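Aminofutalosine deaminase (Helicobacter pylori, PDB 7LKK) deaminates aminofutalosine in the menaquinone pathway of this bacterium, as a metal-dependent hydrolase of the amidohydrolase family. Local coordinates at residues 73-78 with 337-342; 298-303 with 343-348; 311-316 with 347-352. All coordinates share one frame; numbering follows the deposited sequence.

Interaction 1: residues 73-78 with 337-342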
loop_
_atom_site.group_PDB
_atom_site.type_symbol
_atom_site.label_atom_id
_atom_site.label_comp_id
_atom_site.label_asym_id
_atom_site.label_seq_id
_atom_site.Cartn_x
_atom_site.Cartn_y
_atom_site.Cartn_z
ATOM N N PRO A 73 -7.946 17.173 -12.891
ATOM C CA PRO A 73 -9.382 16.876 -12.830
ATOM C C PRO A 73 -9.731 16.134 -11.550
ATOM O O PRO A 73 -8.931 15.361 -11.019
ATOM C CB PRO A 73 -9.621 15.998 -14.064
ATOM C CG PRO A 73 -8.462 16.244 -14.951
ATOM C CD PRO A 73 -7.307 16.539 -14.057
ATOM N N ALA A 74 -10.943 16.376 -11.057
ATOM C CA ALA A 74 -11.474 15.549 -9.983
ATOM C C ALA A 74 -11.474 14.084 -10.405
ATOM O O ALA A 74 -11.648 13.751 -11.581
ATOM C CB ALA A 74 -12.887 15.993 -9.605
ATOM N N PHE A 75 -11.265 13.203 -9.433
ATOM C CA PHE A 75 -11.163 11.786 -9.732
ATOM C C PHE A 75 -12.534 11.195 -10.039
ATOM O O PHE A 75 -13.578 11.742 -9.675
ATOM C CB PHE A 75 -10.540 11.028 -8.561
ATOM C CG PHE A 75 -9.085 11.323 -8.350
ATOM C CD1 PHE A 75 -8.201 11.323 -9.416
ATOM C CD2 PHE A 75 -8.601 11.591 -7.081
ATOM C CE1 PHE A 75 -6.860 11.593 -9.221
ATOM C CE2 PHE A 75 -7.261 11.860 -6.877
ATOM C CZ PHE A 75 -6.390 11.862 -7.949
ATOM N N ILE A 76 -12.513 10.057 -10.726
ATOM C CA ILE A 76 -13.693 9.229 -10.935
ATOM C C ILE A 76 -13.414 7.876 -10.296
ATOM O O ILE A 76 -12.410 7.227 -10.618
ATOM C CB ILE A 76 -14.037 9.075 -12.424
ATOM C CG1 ILE A 76 -14.524 10.405 -13.009
ATOM C CG2 ILE A 76 -15.097 7.998 -12.613
ATOM C CD1 ILE A 76 -13.426 11.253 -13.613
ATOM N N ASN A 77 -14.285 7.461 -9.379
ATOM C CA ASN A 77 -14.199 6.157 -8.723
ATOM C C ASN A 77 -15.333 5.313 -9.296
ATOM O O ASN A 77 -16.476 5.406 -8.843
ATOM C CB ASN A 77 -14.293 6.297 -7.206
ATOM C CG ASN A 77 -13.994 4.996 -6.480
ATOM O OD1 ASN A 77 -13.606 4.003 -7.095
ATOM N ND2 ASN A 77 -14.175 4.997 -5.164
ATOM N N ALA A 78 -15.010 4.488 -10.293
ATOM C CA ALA A 78 -16.019 3.883 -11.155
ATOM C C ALA A 78 -16.704 2.663 -10.555
ATOM O O ALA A 78 -17.633 2.140 -11.180
ATOM C CB ALA A 78 -15.392 3.494 -12.497
ATOM N N SER A 337 -10.385 6.006 0.179
ATOM C CA SER A 337 -9.586 7.026 -0.485
ATOM C C SER A 337 -9.050 6.470 -1.798
ATOM O O SER A 337 -8.338 5.461 -1.802
ATOM C CB SER A 337 -8.439 7.469 0.417
ATOM O OG SER A 337 -7.437 8.139 -0.328
ATOM N N LEU A 338 -9.399 7.116 -2.914
ATOM C CA LEU A 338 -8.871 6.665 -4.197
ATOM C C LEU A 338 -7.360 6.837 -4.260
ATOM O O LEU A 338 -6.677 6.070 -4.946
ATOM C CB LEU A 338 -9.546 7.409 -5.351
ATOM C CG LEU A 338 -9.289 6.817 -6.742
ATOM C CD1 LEU A 338 -9.687 5.349 -6.793
ATOM C CD2 LEU A 338 -10.013 7.602 -7.822
ATOM N N LEU A 339 -6.820 7.824 -3.541
ATOM C CA LEU A 339 -5.371 8.001 -3.498
ATOM C C LEU A 339 -4.689 6.814 -2.826
ATOM O O LEU A 339 -3.623 6.372 -3.272
ATOM C CB LEU A 339 -5.028 9.304 -2.778
ATOM C CG LEU A 339 -5.433 10.581 -3.520
ATOM C CD1 LEU A 339 -5.401 11.785 -2.594
ATOM C CD2 LEU A 339 -4.535 10.806 -4.723
ATOM N N ASP A 340 -5.288 6.286 -1.755
ATOM C CA ASP A 340 -4.776 5.059 -1.153
ATOM C C ASP A 340 -4.827 3.903 -2.142
ATOM O O ASP A 340 -3.885 3.107 -2.231
ATOM C CB ASP A 340 -5.575 4.713 0.106
ATOM C CG ASP A 340 -5.277 5.642 1.268
ATOM O OD1 ASP A 340 -4.353 6.471 1.153
ATOM O OD2 ASP A 340 -5.973 5.541 2.301
ATOM N N GLU A 341 -5.922 3.802 -2.902
ATOM C CA GLU A 341 -6.053 2.733 -3.888
ATOM C C GLU A 341 -5.001 2.858 -4.980
ATOM O O GLU A 341 -4.470 1.849 -5.460
ATOM C CB GLU A 341 -7.455 2.751 -4.498
ATOM C CG GLU A 341 -7.847 1.461 -5.198
ATOM C CD GLU A 341 -8.022 0.308 -4.233
ATOM O OE1 GLU A 341 -8.346 0.562 -3.053
ATOM O OE2 GLU A 341 -7.835 -0.854 -4.650
ATOM N N LEU A 342 -4.691 4.089 -5.392
ATOM C CA LEU A 342 -3.692 4.290 -6.435
ATOM C C LEU A 342 -2.300 3.898 -5.954
ATOM O O LEU A 342 -1.512 3.331 -6.717
ATOM C CB LEU A 342 -3.716 5.742 -6.910
ATOM C CG LEU A 342 -5.011 6.145 -7.623
ATOM C CD1 LEU A 342 -5.013 7.631 -7.967
ATOM C CD2 LEU A 342 -5.226 5.293 -8.867
#
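Strand 75-78 and the first turn of helix 338-348 pack mainly through apolar side chains, with no hydrogen bond across the interface and the two short axes crossing at 78°. The tight part lies round F75. Its CG is anti to the carbonyl carbon, which carries the ring toward the helix. L338 has its CG anti to its own backbone N, and the second torsion (chi2 55°) sets the CD2 branch against the root of the ring, F75 CB to L338 CD2 being 3.5 Å. The same methyl lies 3.7 Å from the carbonyl oxygen I76 O, so one leucine branch fills the corner between strand backbone and ring. At the far end of the ring L339 crosses F75 at about a right angle, and L339 CD2 comes within 3.6 Å of F75 CE2. A large flat phenylalanine suits this place because it can meet two branched leucines of successive helix positions at once.

The contact loosens away from this core. L342 CD1 is 4.4 Å from F75 CZ, and N77 OD1 stays 4.2 Å from L338 CD1, the two side chains sliding past each other in opposite directions. The buried amide of N77 finds its polar partners elsewhere: ND2 donates to Q125 and T327. The more solvent-accessible side is the helix start, where S337, a small residue whose oxygen can accept a hydrogen bond, is the N-cap: D340 N donates to S337 OG over 3.2 Å, nearly straight at 164°. D340 is also partly exposed and forms a salt bridge with R343.

Strand 69-80 continues to H79, an iron ligand, so the packing joins a metal-bearing barrel strand to a helix, an arrangement characteristic of the TIM-barrel fold of amidohydrolases.

Interaction 2: residues 298-303 with 343-348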
loop_
_atom_site.group_PDB
_atom_site.type_symbol
_atom_site.label_atom_id
_atom_site.label_comp_id
_atom_site.label_asym_id
_atom_site.label_seq_id
_atom_site.Cartn_x
_atom_site.Cartn_y
_atom_site.Cartn_z
ATOM N N THR A 298 -10.300 -2.140 -12.504
ATOM C CA THR A 298 -9.395 -2.910 -11.664
ATOM C C THR A 298 -9.424 -2.383 -10.235
ATOM O O THR A 298 -9.456 -1.169 -10.006
ATOM C CB THR A 298 -7.964 -2.893 -12.229
ATOM O OG1 THR A 298 -7.143 -3.799 -11.485
ATOM C CG2 THR A 298 -7.362 -1.489 -12.192
ATOM N N CYS A 299 -9.438 -3.305 -9.274
ATOM C CA CYS A 299 -9.496 -2.977 -7.850
ATOM C C CYS A 299 -8.343 -3.687 -7.160
ATOM O O CYS A 299 -8.492 -4.825 -6.688
ATOM C CB CYS A 299 -10.844 -3.373 -7.249
ATOM S SG CYS A 299 -12.289 -2.727 -8.140
ATOM N N PRO A 300 -7.169 -3.048 -7.073
ATOM C CA PRO A 300 -5.972 -3.768 -6.596
ATOM C C PRO A 300 -6.075 -4.303 -5.175
ATOM O O PRO A 300 -5.653 -5.438 -4.922
ATOM C CB PRO A 300 -4.850 -2.722 -6.728
ATOM C CG PRO A 300 -5.528 -1.408 -6.913
ATOM C CD PRO A 300 -6.853 -1.691 -7.554
ATOM N N PHE A 301 -6.597 -3.519 -4.228
ATOM C CA PHE A 301 -6.622 -3.989 -2.845
ATOM C C PHE A 301 -7.637 -5.111 -2.662
ATOM O O PHE A 301 -7.355 -6.106 -1.983
ATOM C CB PHE A 301 -6.919 -2.832 -1.890
ATOM C CG PHE A 301 -6.296 -2.995 -0.531
ATOM C CD1 PHE A 301 -6.943 -3.712 0.462
ATOM C CD2 PHE A 301 -5.058 -2.439 -0.250
ATOM C CE1 PHE A 301 -6.372 -3.868 1.713
ATOM C CE2 PHE A 301 -4.479 -2.592 1.000
ATOM C CZ PHE A 301 -5.135 -3.307 1.982
ATOM N N SER A 302 -8.819 -4.974 -3.265
ATOM C CA SER A 302 -9.810 -6.043 -3.207
ATOM C C SER A 302 -9.278 -7.327 -3.829
ATOM O O SER A 302 -9.473 -8.419 -3.280
ATOM C CB SER A 302 -11.097 -5.599 -3.901
ATOM O OG SER A 302 -11.986 -6.688 -4.068
ATOM N N ASN A 303 -8.596 -7.217 -4.975
ATOM C CA ASN A 303 -8.030 -8.397 -5.621
ATOM C C ASN A 303 -7.021 -9.093 -4.716
ATOM O O ASN A 303 -6.946 -10.328 -4.692
ATOM C CB ASN A 303 -7.365 -8.012 -6.941
ATOM C CG ASN A 303 -8.357 -7.571 -7.999
ATOM O OD1 ASN A 303 -9.569 -7.747 -7.857
ATOM N ND2 ASN A 303 -7.841 -6.992 -9.076
ATOM N N ARG A 343 -1.982 4.184 -4.689
ATOM C CA ARG A 343 -0.701 3.746 -4.144
ATOM C C ARG A 343 -0.641 2.228 -4.028
ATOM O O ARG A 343 0.407 1.622 -4.283
ATOM C CB ARG A 343 -0.449 4.405 -2.788
ATOM C CG ARG A 343 -0.008 5.859 -2.891
ATOM C CD ARG A 343 0.310 6.444 -1.529
ATOM N NE ARG A 343 -0.896 6.772 -0.775
ATOM C CZ ARG A 343 -1.546 7.929 -0.865
ATOM N NH1 ARG A 343 -1.109 8.878 -1.685
ATOM N NH2 ARG A 343 -2.635 8.136 -0.137
ATOM N N ALA A 344 -1.753 1.592 -3.645
ATOM C CA ALA A 344 -1.799 0.135 -3.667
ATOM C C ALA A 344 -1.596 -0.385 -5.082
ATOM O O ALA A 344 -0.913 -1.394 -5.294
ATOM C CB ALA A 344 -3.128 -0.365 -3.095
ATOM N N PHE A 345 -2.174 0.311 -6.064
ATOM C CA PHE A 345 -2.000 -0.044 -7.469
ATOM C C PHE A 345 -0.527 -0.007 -7.866
ATOM O O PHE A 345 -0.038 -0.910 -8.557
ATOM C CB PHE A 345 -2.833 0.915 -8.326
ATOM C CG PHE A 345 -2.800 0.629 -9.801
ATOM C CD1 PHE A 345 -3.548 -0.405 -10.341
ATOM C CD2 PHE A 345 -2.052 1.426 -10.656
ATOM C CE1 PHE A 345 -3.531 -0.655 -11.706
ATOM C CE2 PHE A 345 -2.029 1.181 -12.015
ATOM C CZ PHE A 345 -2.771 0.140 -12.541
ATOM N N LEU A 346 0.198 1.025 -7.428
ATOM C CA LEU A 346 1.624 1.110 -7.730
ATOM C C LEU A 346 2.387 -0.062 -7.126
ATOM O O LEU A 346 3.346 -0.563 -7.725
ATOM C CB LEU A 346 2.188 2.438 -7.227
ATOM C CG LEU A 346 1.608 3.711 -7.844
ATOM C CD1 LEU A 346 2.259 4.947 -7.231
ATOM C CD2 LEU A 346 1.768 3.710 -9.363
ATOM N N LEU A 347 1.971 -0.518 -5.943
ATOM C CA LEU A 347 2.649 -1.622 -5.277
ATOM C C LEU A 347 2.288 -2.981 -5.863
ATOM O O LEU A 347 3.041 -3.941 -5.670
ATOM C CB LEU A 347 2.318 -1.614 -3.783
ATOM C CG LEU A 347 2.815 -0.410 -2.983
ATOM C CD1 LEU A 347 2.193 -0.400 -1.598
ATOM C CD2 LEU A 347 4.334 -0.418 -2.893
ATOM N N SER A 348 1.175 -3.079 -6.586
ATOM C CA SER A 348 0.637 -4.358 -7.032
ATOM C C SER A 348 1.116 -4.773 -8.417
ATOM O O SER A 348 0.772 -5.871 -8.866
ATOM C CB SER A 348 -0.896 -4.308 -7.025
ATOM O OG SER A 348 -1.387 -4.001 -5.731
#
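The F345 ring receives P300 CG at its edge, near the ring plane, while T298 CG2 approaches obliquely, 4.0 Å from F345 CE1. The F301 ring is likewise met at its edge, by the small methyl A344 CB, 4.0 Å from F301 CD2. F345 CB lies 3.8 Å from P300 CG, and with CG anti to the backbone N (chi1 -177°) the ring reaches out to T298. Proline suits the first turn of helix 300-305: it has no N-H to satisfy there, and its compact ring fits against the backbone of helix 338-348, where P300 CG lies 3.8 Å from F345 CA. S348 turns its hydroxyl back to its own helix: S348 OG donates to A344 O at 2.7 Å, from 43° above the carbonyl plane. P300 CB packs against S348 OG at 3.8 Å.

F345 continues onto helix 353-364 through L356, I359 and A360, and onto strand 323-325 through V325, which P300 also touches. On the other flank A344 packs on L347 of the second subunit and F301 on its L407, so the two helices meet between the barrel strands and the dimer interface.

Interaction 3: residues 311-316 with 347-352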
loop_
_atom_site.group_PDB
_atom_site.type_symbol
_atom_site.label_atom_id
_atom_site.label_comp_id
_atom_site.label_asym_id
_atom_site.label_seq_id
_atom_site.Cartn_x
_atom_site.Cartn_y
_atom_site.Cartn_z
ATOM N N LEU A 311 -4.469 -8.152 -11.471
ATOM C CA LEU A 311 -4.728 -8.076 -12.902
ATOM C C LEU A 311 -3.420 -7.936 -13.671
ATOM O O LEU A 311 -2.584 -7.086 -13.351
ATOM C CB LEU A 311 -5.655 -6.897 -13.207
ATOM C CG LEU A 311 -6.051 -6.667 -14.669
ATOM C CD1 LEU A 311 -6.755 -7.884 -15.236
ATOM C CD2 LEU A 311 -6.928 -5.430 -14.801
ATOM N N ASP A 312 -3.242 -8.774 -14.691
ATOM C CA ASP A 312 -2.050 -8.722 -15.534
ATOM C C ASP A 312 -2.195 -7.557 -16.506
ATOM O O ASP A 312 -2.922 -7.647 -17.498
ATOM C CB ASP A 312 -1.858 -10.044 -16.268
ATOM C CG ASP A 312 -0.472 -10.182 -16.869
ATOM O OD1 ASP A 312 -0.054 -9.284 -17.631
ATOM O OD2 ASP A 312 0.203 -11.190 -16.577
ATOM N N LEU A 313 -1.499 -6.451 -16.218
ATOM C CA LEU A 313 -1.624 -5.260 -17.053
ATOM C C LEU A 313 -1.043 -5.478 -18.445
ATOM O O LEU A 313 -1.539 -4.898 -19.418
ATOM C CB LEU A 313 -0.946 -4.069 -16.377
ATOM C CG LEU A 313 -1.626 -3.553 -15.109
ATOM C CD1 LEU A 313 -0.857 -2.379 -14.537
ATOM C CD2 LEU A 313 -3.072 -3.165 -15.390
ATOM N N GLU A 314 0.007 -6.293 -18.558
ATOM C CA GLU A 314 0.540 -6.622 -19.876
ATOM C C GLU A 314 -0.500 -7.356 -20.710
ATOM O O GLU A 314 -0.675 -7.062 -21.898
ATOM C CB GLU A 314 1.809 -7.462 -19.738
ATOM C CG GLU A 314 3.038 -6.681 -19.294
ATOM C CD GLU A 314 3.021 -6.349 -17.814
ATOM O OE1 GLU A 314 2.432 -7.126 -17.033
ATOM O OE2 GLU A 314 3.607 -5.313 -17.430
ATOM N N ARG A 315 -1.203 -8.313 -20.101
ATOM C CA ARG A 315 -2.278 -9.008 -20.802
ATOM C C ARG A 315 -3.366 -8.039 -21.243
ATOM O O ARG A 315 -3.892 -8.148 -22.357
ATOM C CB ARG A 315 -2.860 -10.097 -19.903
ATOM C CG ARG A 315 -3.749 -11.092 -20.620
ATOM C CD ARG A 315 -4.383 -12.035 -19.621
ATOM N NE ARG A 315 -3.553 -13.209 -19.386
ATOM C CZ ARG A 315 -3.789 -14.109 -18.438
ATOM N NH1 ARG A 315 -4.829 -13.961 -17.628
ATOM N NH2 ARG A 315 -2.983 -15.150 -18.294
ATOM N N VAL A 316 -3.726 -7.092 -20.374
ATOM C CA VAL A 316 -4.734 -6.097 -20.729
ATOM C C VAL A 316 -4.275 -5.289 -21.936
ATOM O O VAL A 316 -5.057 -5.009 -22.853
ATOM C CB VAL A 316 -5.034 -5.191 -19.519
ATOM C CG1 VAL A 316 -5.842 -3.976 -19.945
ATOM C CG2 VAL A 316 -5.766 -5.979 -18.434
ATOM N N LEU A 347 1.971 -0.518 -5.943
ATOM C CA LEU A 347 2.649 -1.622 -5.277
ATOM C C LEU A 347 2.288 -2.981 -5.863
ATOM O O LEU A 347 3.041 -3.941 -5.670
ATOM C CB LEU A 347 2.318 -1.614 -3.783
ATOM C CG LEU A 347 2.815 -0.410 -2.983
ATOM C CD1 LEU A 347 2.193 -0.400 -1.598
ATOM C CD2 LEU A 347 4.334 -0.418 -2.893
ATOM N N SER A 348 1.175 -3.079 -6.586
ATOM C CA SER A 348 0.637 -4.358 -7.032
ATOM C C SER A 348 1.116 -4.773 -8.417
ATOM O O SER A 348 0.772 -5.871 -8.866
ATOM C CB SER A 348 -0.896 -4.308 -7.025
ATOM O OG SER A 348 -1.387 -4.001 -5.731
ATOM N N HIS A 349 1.896 -3.941 -9.104
ATOM C CA HIS A 349 2.344 -4.254 -10.455
ATOM C C HIS A 349 3.810 -3.884 -10.613
ATOM O O HIS A 349 4.251 -2.845 -10.116
ATOM C CB HIS A 349 1.490 -3.523 -11.495
ATOM C CG HIS A 349 0.020 -3.749 -11.329
ATOM N ND1 HIS A 349 -0.646 -4.787 -11.942
ATOM C CD2 HIS A 349 -0.910 -3.077 -10.610
ATOM C CE1 HIS A 349 -1.926 -4.740 -11.615
ATOM N NE2 HIS A 349 -2.112 -3.713 -10.807
ATOM N N ASN A 350 4.556 -4.736 -11.315
ATOM C CA ASN A 350 6.002 -4.596 -11.438
ATOM C C ASN A 350 6.422 -3.815 -12.679
ATOM O O ASN A 350 7.612 -3.797 -13.013
ATOM C CB ASN A 350 6.664 -5.979 -11.436
ATOM C CG ASN A 350 6.406 -6.759 -12.714
ATOM O OD1 ASN A 350 5.454 -6.485 -13.448
ATOM N ND2 ASN A 350 7.253 -7.746 -12.981
ATOM N N MET A 351 5.475 -3.178 -13.362
ATOM C CA MET A 351 5.793 -2.295 -14.473
ATOM C C MET A 351 6.696 -1.151 -14.003
ATOM O O MET A 351 6.625 -0.738 -12.841
ATOM C CB MET A 351 4.501 -1.740 -15.070
ATOM C CG MET A 351 4.670 -0.877 -16.301
ATOM S SD MET A 351 3.092 -0.236 -16.872
ATOM C CE MET A 351 2.267 -1.756 -17.339
ATOM N N PRO A 352 7.594 -0.647 -14.881
ATOM C CA PRO A 352 8.365 0.561 -14.548
ATOM C C PRO A 352 7.514 1.653 -13.920
ATOM O O PRO A 352 6.467 2.030 -14.458
ATOM C CB PRO A 352 8.930 0.988 -15.905
ATOM C CG PRO A 352 9.162 -0.316 -16.606
ATOM C CD PRO A 352 8.081 -1.272 -16.126
HETATM O O HOH W 1 0.369 -6.225 -13.927
HETATM O O HOH W 2 2.920 -5.123 -14.283
#
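H349 places its CG anti to the carbonyl carbon (chi1 -53°) with the ring turned at right angles to the chain (chi2 -90°), and L313, also with CG anti to its carbonyl carbon and with CD1 anti to CA, sends CD1 over one face of that imidazole. The pair is a CH-pi contact in the amidohydrolase TIM barrel, between the start of helix 313-318 and the loop that leads from helix 338-348 to helix 353-364. L313 CD1 lies 3.7 Å from the centroid of the H349 ring and 18° off its normal. A branched leucine suits the site: CG also reaches the ring, 3.5 Å from H349 ND1, while CB meets M351.

The ring edge is polar. L311 O lies in the ring plane, 3.0 Å from H349 CE1, and water 1, also in plane, is hydrogen-bonded to H349 ND1 at 2.7 Å. The same water accepts from L313 N, joining the imidazole to the start of the helix. Histidine suits the place, with a ring face for the leucine and ND1 for the water. D312 is the N-cap here, its OD1 accepting from R315 N at 2.9 Å, met from above the carboxylate plane.

M351 runs extended until chi3 bends it, an unbranched thioether reaching across to L313 and E314, while M351 O accepts from R304 of the second subunit. On the more exposed side water 2 lies between the bent E314 chain and N350 and can donate to E314 OE2 or N350 OD1, though acceptors outnumber its protons. E314 OE2 also lies 3.8 Å from the methyl M351 CE.

All three contacts draw on helix 338-348 or the turn leaving it: interaction 1 uses its first turn, interaction 2 its last turns, interaction 3 the exit. Their centres lie about 12 Å apart between 1 and 2, about 10 Å between 2 and 3, and about 18 Å between 1 and 3. Along the chain the partners come in the order 73-78, 298-303, 311-316, all before the helix, so one late helix joins an early barrel strand to two later short helices. E341 OE2 probably accepts a hydrogen bond from F301 N, coupling 1 to 2, and F345 packs on L313. Interactions 2 and 3 also touch the second subunit, while interaction 1 stays within its own chain.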